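Local atomic coordinates of Tat pathway signal sequence domain protein (PDB entry 4Q9A), a protein that probably hydrolyses ester bonds as a GDSL-like lipase or acylhydrolase of the SGNH hydrolase clan. Residues D19-F24 against Q95-S100; I103-Y108 against P148-D153. All coordinates share one frame; numbering follows the deposited sequence.

Contact 1 (D19-F24 against Q95-S100); sequences DCVILF and QPDVLS
Asp97 reaches across to Val21 where two neighbouring parallel strands begin. Asp97 points its CB toward 19-24, and CG stands anti to its carbonyl carbon (chi1 -68°), beside its backbone N. Asp97 OD2 accepts Val21 N at 2.8 Å through its anti lone pair. The bond is nearly straight, 165° at the hydrogen. Val21 O answers by taking Val98 N at 3.1 Å, with Asp97 N as a weak second donor. The pairing then becomes regular: Leu23 N gives to Val98 O at 2.9 Å, and Leu23 O accepts Ser100 N at 2.8 Å.

On one face of the sheet, Ile22 and Val98 lie side by side and point the same way, Ile22 CG1 being 3.9 Å from Val98 CB. Further along that face, the CD2 side of the Phe24 ring passes obliquely by Ser100 CB and OG. Ser100 OG is satisfied by Trp222 NE1, and the same indole meets the Phe24 ring. On the other face lie Leu23 and Leu99, side by side, with Leu23 CD2 3.8 Å from Leu99 CD1. Leu23 CB also packs on Pro96 CB, from the loop before strand 98-102, at 3.9 Å; these two side chains cross at a slant.

Strand 69-72 flanks 21-26 and strand 142-146 flanks 98-102, so this pair sits inside the sheet. The strand order 2-1-3-4-5, all parallel, is that of the flavodoxin-like alpha/beta/alpha fold of SGNH hydrolases.

Contact 2 (I103-Y108 against P148-D153); sequences IGVNDY and PFTLRD
The pyrrolidine ring of Pro148 packs against the backbone of Ile103, Gly104 and Val105. Its CB and CG do the touching. Pro148 CG lies 4.0 Å from Ile103 O, and Pro148 CB lies 4.1 Å from both Gly104 CA and Val105 N. Three aromatic groups surround this core. Tyr123 of helix 120-137 touches the proline. Phe149 points its CB away from 103-108, and its ring stacks with Phe191. Trp162 of helix 159-162 touches both Val105 and Thr150 and so joins the two sides.

Tyr123 OH also bonds to Ile103 O, so the buried carbonyl of Ile103 has a hydrogen-bond partner, while the proline carbons only pack against it. What Phe149 offers across the contact is its carbonyl: Phe149 O is 4.0 Å from Val105 CG2. That methyl is set anti to the backbone N of Val105, while CG1 stands between N and the carbonyl carbon (chi1 74°). Val105 CG2 also approaches Thr150 CG2, loosely, at 4.4 Å. The hydroxyl of Thr150 is engaged elsewhere, with Tyr163 OH.

Gly104 has phi 146° and psi -31°, angles that residues with a side chain rarely adopt. It lets the backbone turn beside Pro148 before the chain enters helix 106-113. The contact is small, made by van der Waals touches, and all its touching residues are buried.

Gly104, Val105, Asn106 and Asp107 spell the GxND block of the SGNH hydrolases. In relatives, the asparagine of this block belongs to the oxyanion hole, and Asn106 is probably its counterpart. Asn106 ND2 bonds to Asn78 O, and both Val105 and Asn106 touch Asp27, which precedes the phosphorylated Ser28. The arrangement is thus consistent with the loops that line a GDSL-type active site.

From the N terminus, strand 21-26 is laid down first. The chain then builds helix 51-62 and the outer strand 69-72 before returning as strand 98-102. Contact 1 closes this loop of 70 residues inside the sheet. Ile103 follows soon after Ser100, so the next loop opens almost at once. It holds helix 120-137 and strand 142-146, and contact 2 closes it after 39 residues. The two loops are in series; they neither nest nor cross. The centres of contacts 1 and 2 lie about 24 Å apart, on opposite sides of the chain's centre. Contact 1 joins strands, whereas contact 2 joins loops that follow strands 98-102 and 142-146.

Contact 1 (D19-F24 against Q95-S100)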
ATOM      1  N   ASP A  19      11.864 -17.512  -4.839  1.00 48.91           N
ATOM      2  CA  ASP A  19      12.808 -16.850  -3.937  1.00 47.73           C
ATOM      3  C   ASP A  19      13.666 -15.791  -4.681  1.00 51.13           C
ATOM      4  O   ASP A  19      14.814 -15.556  -4.302  1.00 50.63           O
ATOM      5  CB  ASP A  19      13.698 -17.882  -3.199  1.00 49.07           C
ATOM      6  CG  ASP A  19      12.949 -19.082  -2.648  1.00 64.91           C
ATOM      7  OD1 ASP A  19      12.002 -18.881  -1.854  1.00 67.13           O
ATOM      8  OD2 ASP A  19      13.329 -20.226  -2.985  1.00 72.61           O
ATOM      9  N   CYS A  20      13.093 -15.129  -5.698  1.00 48.42           N
ATOM     10  CA  CYS A  20      13.768 -14.078  -6.471  1.00 50.20           C
ATOM     11  C   CYS A  20      14.023 -12.843  -5.601  1.00 54.07           C
ATOM     12  O   CYS A  20      13.188 -12.492  -4.764  1.00 53.64           O
ATOM     13  CB  CYS A  20      12.960 -13.705  -7.712  1.00 51.68           C
ATOM     14  SG  CYS A  20      11.314 -13.024  -7.336  1.00 55.89           S
ATOM     15  N   VAL A  21      15.169 -12.175  -5.809  1.00 49.78           N
ATOM     16  CA  VAL A  21      15.514 -10.977  -5.037  1.00 48.05           C
ATOM     17  C   VAL A  21      15.151  -9.730  -5.871  1.00 49.17           C
ATOM     18  O   VAL A  21      15.590  -9.597  -7.020  1.00 49.55           O
ATOM     19  CB  VAL A  21      17.006 -11.013  -4.564  1.00 50.88           C
ATOM     20  CG1 VAL A  21      17.503  -9.652  -4.070  1.00 49.50           C
ATOM     21  CG2 VAL A  21      17.193 -12.056  -3.475  1.00 50.68           C
ATOM     22  N   ILE A  22      14.328  -8.838  -5.292  1.00 41.98           N
ATOM     23  CA  ILE A  22      13.943  -7.576  -5.952  1.00 40.17           C
ATOM     24  C   ILE A  22      14.504  -6.432  -5.109  1.00 45.40           C
ATOM     25  O   ILE A  22      14.295  -6.397  -3.890  1.00 44.98           O
ATOM     26  CB  ILE A  22      12.421  -7.427  -6.241  1.00 40.84           C
ATOM     27  CG1 ILE A  22      11.924  -8.558  -7.160  1.00 39.37           C
ATOM     28  CG2 ILE A  22      12.118  -6.074  -6.872  1.00 40.13           C
ATOM     29  CD1 ILE A  22      10.548  -9.073  -6.792  1.00 32.43           C
ATOM     30  N   LEU A  23      15.261  -5.533  -5.758  1.00 42.60           N
ATOM     31  CA  LEU A  23      15.907  -4.426  -5.071  1.00 42.44           C
ATOM     32  C   LEU A  23      15.542  -3.097  -5.705  1.00 45.77           C
ATOM     33  O   LEU A  23      15.753  -2.880  -6.899  1.00 46.77           O
ATOM     34  CB  LEU A  23      17.447  -4.614  -5.038  1.00 42.67           C
ATOM     35  CG  LEU A  23      18.284  -3.458  -4.480  1.00 47.43           C
ATOM     36  CD1 LEU A  23      18.016  -3.222  -2.998  1.00 47.25           C
ATOM     37  CD2 LEU A  23      19.746  -3.692  -4.723  1.00 51.41           C
ATOM     38  N   PHE A  24      15.046  -2.196  -4.867  1.00 39.57           N
ATOM     39  CA  PHE A  24      14.682  -0.825  -5.219  1.00 36.99           C
ATOM     40  C   PHE A  24      15.813   0.078  -4.805  1.00 44.74           C
ATOM     41  O   PHE A  24      16.290   0.025  -3.657  1.00 47.39           O
ATOM     42  CB  PHE A  24      13.352  -0.411  -4.565  1.00 35.46           C
ATOM     43  CG  PHE A  24      12.192  -1.162  -5.159  1.00 33.61           C
ATOM     44  CD1 PHE A  24      11.804  -2.398  -4.649  1.00 33.63           C
ATOM     45  CD2 PHE A  24      11.512  -0.662  -6.257  1.00 33.89           C
ATOM     46  CE1 PHE A  24      10.767  -3.118  -5.237  1.00 33.77           C
ATOM     47  CE2 PHE A  24      10.456  -1.374  -6.826  1.00 36.26           C
ATOM     48  CZ  PHE A  24      10.100  -2.605  -6.320  1.00 33.60           C
ATOM     49  N   GLN A  95      22.973  -9.298  -4.937  1.00 43.37           N
ATOM     50  CA  GLN A  95      22.880 -10.120  -6.147  1.00 43.34           C
ATOM     51  C   GLN A  95      21.418 -10.087  -6.638  1.00 49.30           C
ATOM     52  O   GLN A  95      20.779 -11.141  -6.717  1.00 50.36           O
ATOM     53  CB  GLN A  95      23.384 -11.541  -5.888  1.00 44.29           C
ATOM     54  CG  GLN A  95      24.878 -11.628  -5.877  1.00 46.86           C
ATOM     55  CD  GLN A  95      25.308 -12.957  -5.359  1.00 68.10           C
ATOM     56  OE1 GLN A  95      25.007 -14.001  -5.949  1.00 60.42           O
ATOM     57  NE2 GLN A  95      25.996 -12.939  -4.216  1.00 66.56           N
ATOM     58  N   PRO A  96      20.837  -8.877  -6.869  1.00 46.12           N
ATOM     59  CA  PRO A  96      19.416  -8.813  -7.236  1.00 45.94           C
ATOM     60  C   PRO A  96      19.077  -9.449  -8.577  1.00 50.77           C
ATOM     61  O   PRO A  96      19.772  -9.248  -9.582  1.00 50.45           O
ATOM     62  CB  PRO A  96      19.122  -7.309  -7.269  1.00 47.21           C
ATOM     63  CG  PRO A  96      20.459  -6.665  -7.513  1.00 51.56           C
ATOM     64  CD  PRO A  96      21.423  -7.521  -6.779  1.00 47.52           C
ATOM     65  N   ASP A  97      17.981 -10.209  -8.582  1.00 47.22           N
ATOM     66  CA  ASP A  97      17.436 -10.833  -9.781  1.00 47.15           C
ATOM     67  C   ASP A  97      16.734  -9.749 -10.630  1.00 52.38           C
ATOM     68  O   ASP A  97      16.775  -9.779 -11.872  1.00 53.95           O
ATOM     69  CB  ASP A  97      16.492 -11.979  -9.380  1.00 48.53           C
ATOM     70  CG  ASP A  97      17.228 -13.162  -8.746  1.00 56.37           C
ATOM     71  OD1 ASP A  97      18.153 -13.698  -9.386  1.00 58.66           O
ATOM     72  OD2 ASP A  97      16.869 -13.554  -7.618  1.00 57.98           O
ATOM     73  N   VAL A  98      16.122  -8.774  -9.934  1.00 48.01           N
ATOM     74  CA  VAL A  98      15.416  -7.628 -10.504  1.00 47.44           C
ATOM     75  C   VAL A  98      15.857  -6.379  -9.737  1.00 49.70           C
ATOM     76  O   VAL A  98      15.662  -6.287  -8.523  1.00 49.49           O
ATOM     77  CB  VAL A  98      13.878  -7.821 -10.488  1.00 51.16           C
ATOM     78  CG1 VAL A  98      13.152  -6.573 -10.974  1.00 50.76           C
ATOM     79  CG2 VAL A  98      13.476  -9.022 -11.323  1.00 51.86           C
ATOM     80  N   LEU A  99      16.469  -5.438 -10.445  1.00 44.18           N
ATOM     81  CA  LEU A  99      16.944  -4.191  -9.857  1.00 42.73           C
ATOM     82  C   LEU A  99      16.175  -3.009 -10.460  1.00 43.01           C
ATOM     83  O   LEU A  99      16.039  -2.916 -11.667  1.00 41.76           O
ATOM     84  CB  LEU A  99      18.476  -4.060 -10.073  1.00 43.58           C
ATOM     85  CG  LEU A  99      19.132  -2.705  -9.799  1.00 47.96           C
ATOM     86  CD1 LEU A  99      19.206  -2.400  -8.307  1.00 47.87           C
ATOM     87  CD2 LEU A  99      20.480  -2.649 -10.425  1.00 50.92           C
ATOM     88  N   SER A 100      15.668  -2.123  -9.608  1.00 39.50           N
ATOM     89  CA  SER A 100      14.890  -0.955 -10.009  1.00 39.16           C
ATOM     90  C   SER A 100      15.640   0.313  -9.613  1.00 45.83           C
ATOM     91  O   SER A 100      16.111   0.436  -8.472  1.00 46.53           O
ATOM     92  CB  SER A 100      13.490  -0.990  -9.397  1.00 39.40           C
ATOM     93  OG  SER A 100      12.815   0.238  -9.607  1.00 44.42           O
TER

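Contact 2 (I103-Y108 against P148-D153)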
ATOM      1  N   ILE A 103      16.432   7.675 -10.441  1.00 49.04           N
ATOM      2  CA  ILE A 103      17.412   8.706 -10.124  1.00 50.49           C
ATOM      3  C   ILE A 103      17.407   9.770 -11.239  1.00 57.83           C
ATOM      4  O   ILE A 103      17.178   9.431 -12.417  1.00 58.95           O
ATOM      5  CB  ILE A 103      18.819   8.054  -9.882  1.00 53.78           C
ATOM      6  CG1 ILE A 103      19.714   8.891  -8.964  1.00 55.17           C
ATOM      7  CG2 ILE A 103      19.530   7.588 -11.143  1.00 54.77           C
ATOM      8  CD1 ILE A 103      19.479   8.650  -7.456  1.00 59.89           C
ATOM      9  N   GLY A 104      17.619  11.034 -10.847  1.00 53.18           N
ATOM     10  CA  GLY A 104      17.666  12.134 -11.795  1.00 52.83           C
ATOM     11  C   GLY A 104      17.130  13.467 -11.339  1.00 56.88           C
ATOM     12  O   GLY A 104      17.585  14.506 -11.828  1.00 57.74           O
ATOM     13  N   VAL A 105      16.138  13.468 -10.444  1.00 53.07           N
ATOM     14  CA  VAL A 105      15.531  14.721  -9.997  1.00 53.64           C
ATOM     15  C   VAL A 105      16.554  15.566  -9.205  1.00 59.92           C
ATOM     16  O   VAL A 105      16.618  16.779  -9.407  1.00 60.86           O
ATOM     17  CB  VAL A 105      14.202  14.499  -9.231  1.00 57.04           C
ATOM     18  CG1 VAL A 105      14.425  13.949  -7.819  1.00 56.75           C
ATOM     19  CG2 VAL A 105      13.353  15.766  -9.206  1.00 57.63           C
ATOM     20  N   ASN A 106      17.369  14.923  -8.352  1.00 57.75           N
ATOM     21  CA  ASN A 106      18.374  15.608  -7.531  1.00 59.29           C
ATOM     22  C   ASN A 106      19.534  16.123  -8.390  1.00 64.14           C
ATOM     23  O   ASN A 106      20.036  17.225  -8.156  1.00 65.35           O
ATOM     24  CB  ASN A 106      18.876  14.693  -6.427  1.00 61.41           C
ATOM     25  CG  ASN A 106      17.882  14.519  -5.311  1.00 80.32           C
ATOM     26  OD1 ASN A 106      17.103  15.420  -4.997  1.00 66.71           O
ATOM     27  ND2 ASN A 106      17.893  13.358  -4.678  1.00 76.21           N
ATOM     28  N   ASP A 107      19.874  15.353  -9.437  1.00 58.90           N
ATOM     29  CA  ASP A 107      20.895  15.608 -10.444  1.00 59.13           C
ATOM     30  C   ASP A 107      20.629  16.905 -11.219  1.00 65.18           C
ATOM     31  O   ASP A 107      21.496  17.375 -11.982  1.00 66.15           O
ATOM     32  CB  ASP A 107      20.939  14.420 -11.402  1.00 59.76           C
ATOM     33  CG  ASP A 107      21.327  13.140 -10.713  1.00 62.43           C
ATOM     34  OD1 ASP A 107      20.459  12.555 -10.017  1.00 62.57           O
ATOM     35  OD2 ASP A 107      22.504  12.749 -10.820  1.00 64.68           O
ATOM     36  N   TYR A 108      19.414  17.460 -11.043  1.00 61.87           N
ATOM     37  CA  TYR A 108      19.015  18.740 -11.604  1.00 62.73           C
ATOM     38  C   TYR A 108      18.716  19.712 -10.457  1.00 68.55           C
ATOM     39  O   TYR A 108      19.319  20.781 -10.388  1.00 68.67           O
ATOM     40  CB  TYR A 108      17.818  18.608 -12.567  1.00 62.80           C
ATOM     41  CG  TYR A 108      17.440  19.937 -13.175  1.00 65.94           C
ATOM     42  CD1 TYR A 108      18.197  20.496 -14.200  1.00 68.83           C
ATOM     43  CD2 TYR A 108      16.372  20.680 -12.673  1.00 67.57           C
ATOM     44  CE1 TYR A 108      17.886  21.749 -14.731  1.00 70.94           C
ATOM     45  CE2 TYR A 108      16.056  21.938 -13.190  1.00 70.20           C
ATOM     46  CZ  TYR A 108      16.807  22.461 -14.233  1.00 78.41           C
ATOM     47  OH  TYR A 108      16.496  23.688 -14.769  1.00 78.67           O
ATOM     48  N   PRO A 148      12.597   9.928 -14.267  1.00 48.94           N
ATOM     49  CA  PRO A 148      12.538  11.016 -13.262  1.00 48.56           C
ATOM     50  C   PRO A 148      11.403  11.985 -13.649  1.00 55.80           C
ATOM     51  O   PRO A 148      11.123  12.131 -14.849  1.00 57.63           O
ATOM     52  CB  PRO A 148      13.924  11.649 -13.332  1.00 50.44           C
ATOM     53  CG  PRO A 148      14.426  11.323 -14.683  1.00 55.79           C
ATOM     54  CD  PRO A 148      13.796  10.042 -15.122  1.00 50.66           C
ATOM     55  N   PHE A 149      10.691  12.574 -12.667  1.00 52.40           N
ATOM     56  CA  PHE A 149       9.492  13.372 -12.949  1.00 53.21           C
ATOM     57  C   PHE A 149       9.286  14.573 -12.028  1.00 58.02           C
ATOM     58  O   PHE A 149       9.905  14.663 -10.969  1.00 58.55           O
ATOM     59  CB  PHE A 149       8.247  12.454 -12.794  1.00 54.77           C
ATOM     60  CG  PHE A 149       8.144  11.829 -11.411  1.00 55.37           C
ATOM     61  CD1 PHE A 149       7.511  12.500 -10.369  1.00 58.51           C
ATOM     62  CD2 PHE A 149       8.750  10.607 -11.133  1.00 56.09           C
ATOM     63  CE1 PHE A 149       7.494  11.964  -9.077  1.00 58.74           C
ATOM     64  CE2 PHE A 149       8.719  10.066  -9.848  1.00 58.05           C
ATOM     65  CZ  PHE A 149       8.088  10.747  -8.827  1.00 56.62           C
ATOM     66  N   THR A 150       8.296  15.423 -12.382  1.00 54.54           N
ATOM     67  CA  THR A 150       7.836  16.588 -11.615  1.00 54.07           C
ATOM     68  C   THR A 150       6.368  16.911 -11.900  1.00 58.69           C
ATOM     69  O   THR A 150       5.885  16.724 -13.026  1.00 59.18           O
ATOM     70  CB  THR A 150       8.646  17.868 -11.907  1.00 55.42           C
ATOM     71  OG1 THR A 150       8.500  18.205 -13.291  1.00 56.45           O
ATOM     72  CG2 THR A 150      10.115  17.786 -11.480  1.00 51.32           C
ATOM     73  N   LEU A 151       5.693  17.478 -10.892  1.00 54.08           N
ATOM     74  CA  LEU A 151       4.346  18.005 -10.972  1.00 53.58           C
ATOM     75  C   LEU A 151       4.508  19.557 -10.921  1.00 58.56           C
ATOM     76  O   LEU A 151       4.946  20.108  -9.908  1.00 57.53           O
ATOM     77  CB  LEU A 151       3.475  17.405  -9.861  1.00 53.03           C
ATOM     78  CG  LEU A 151       3.116  15.898 -10.036  1.00 56.70           C
ATOM     79  CD1 LEU A 151       4.145  14.967  -9.330  1.00 55.38           C
ATOM     80  CD2 LEU A 151       1.711  15.609  -9.524  1.00 56.80           C
ATOM     81  N   ARG A 152       4.290  20.222 -12.080  1.00 56.90           N
ATOM     82  CA  ARG A 152       4.484  21.653 -12.326  1.00 59.07           C
ATOM     83  C   ARG A 152       3.852  22.575 -11.267  1.00 68.11           C
ATOM     84  O   ARG A 152       4.431  23.631 -10.935  1.00 69.30           O
ATOM     85  CB  ARG A 152       3.946  22.033 -13.708  1.00 58.86           C
ATOM     86  CG  ARG A 152       4.820  21.553 -14.856  1.00 64.79           C
ATOM     87  CD  ARG A 152       4.567  22.305 -16.151  1.00 79.15           C
ATOM     88  NE  ARG A 152       5.442  21.836 -17.231  1.00 89.12           N
ATOM     89  CZ  ARG A 152       5.896  22.603 -18.219  1.00111.48           C
ATOM     90  NH1 ARG A 152       5.570  23.890 -18.276  1.00104.56           N
ATOM     91  NH2 ARG A 152       6.688  22.091 -19.154  1.00100.94           N
ATOM     92  N   ASP A 153       2.665  22.190 -10.750  1.00 66.02           N
ATOM     93  CA  ASP A 153       1.990  22.992  -9.730  1.00 67.44           C
ATOM     94  C   ASP A 153       2.322  22.512  -8.303  1.00 71.76           C
ATOM     95  O   ASP A 153       1.539  22.712  -7.371  1.00 72.22           O
ATOM     96  CB  ASP A 153       0.470  23.047  -9.956  1.00 70.40           C
ATOM     97  CG  ASP A 153      -0.195  24.343  -9.475  1.00 81.74           C
ATOM     98  OD1 ASP A 153       0.538  25.345  -9.225  1.00 81.66           O
ATOM     99  OD2 ASP A 153      -1.449  24.369  -9.373  1.00 89.03           O
TER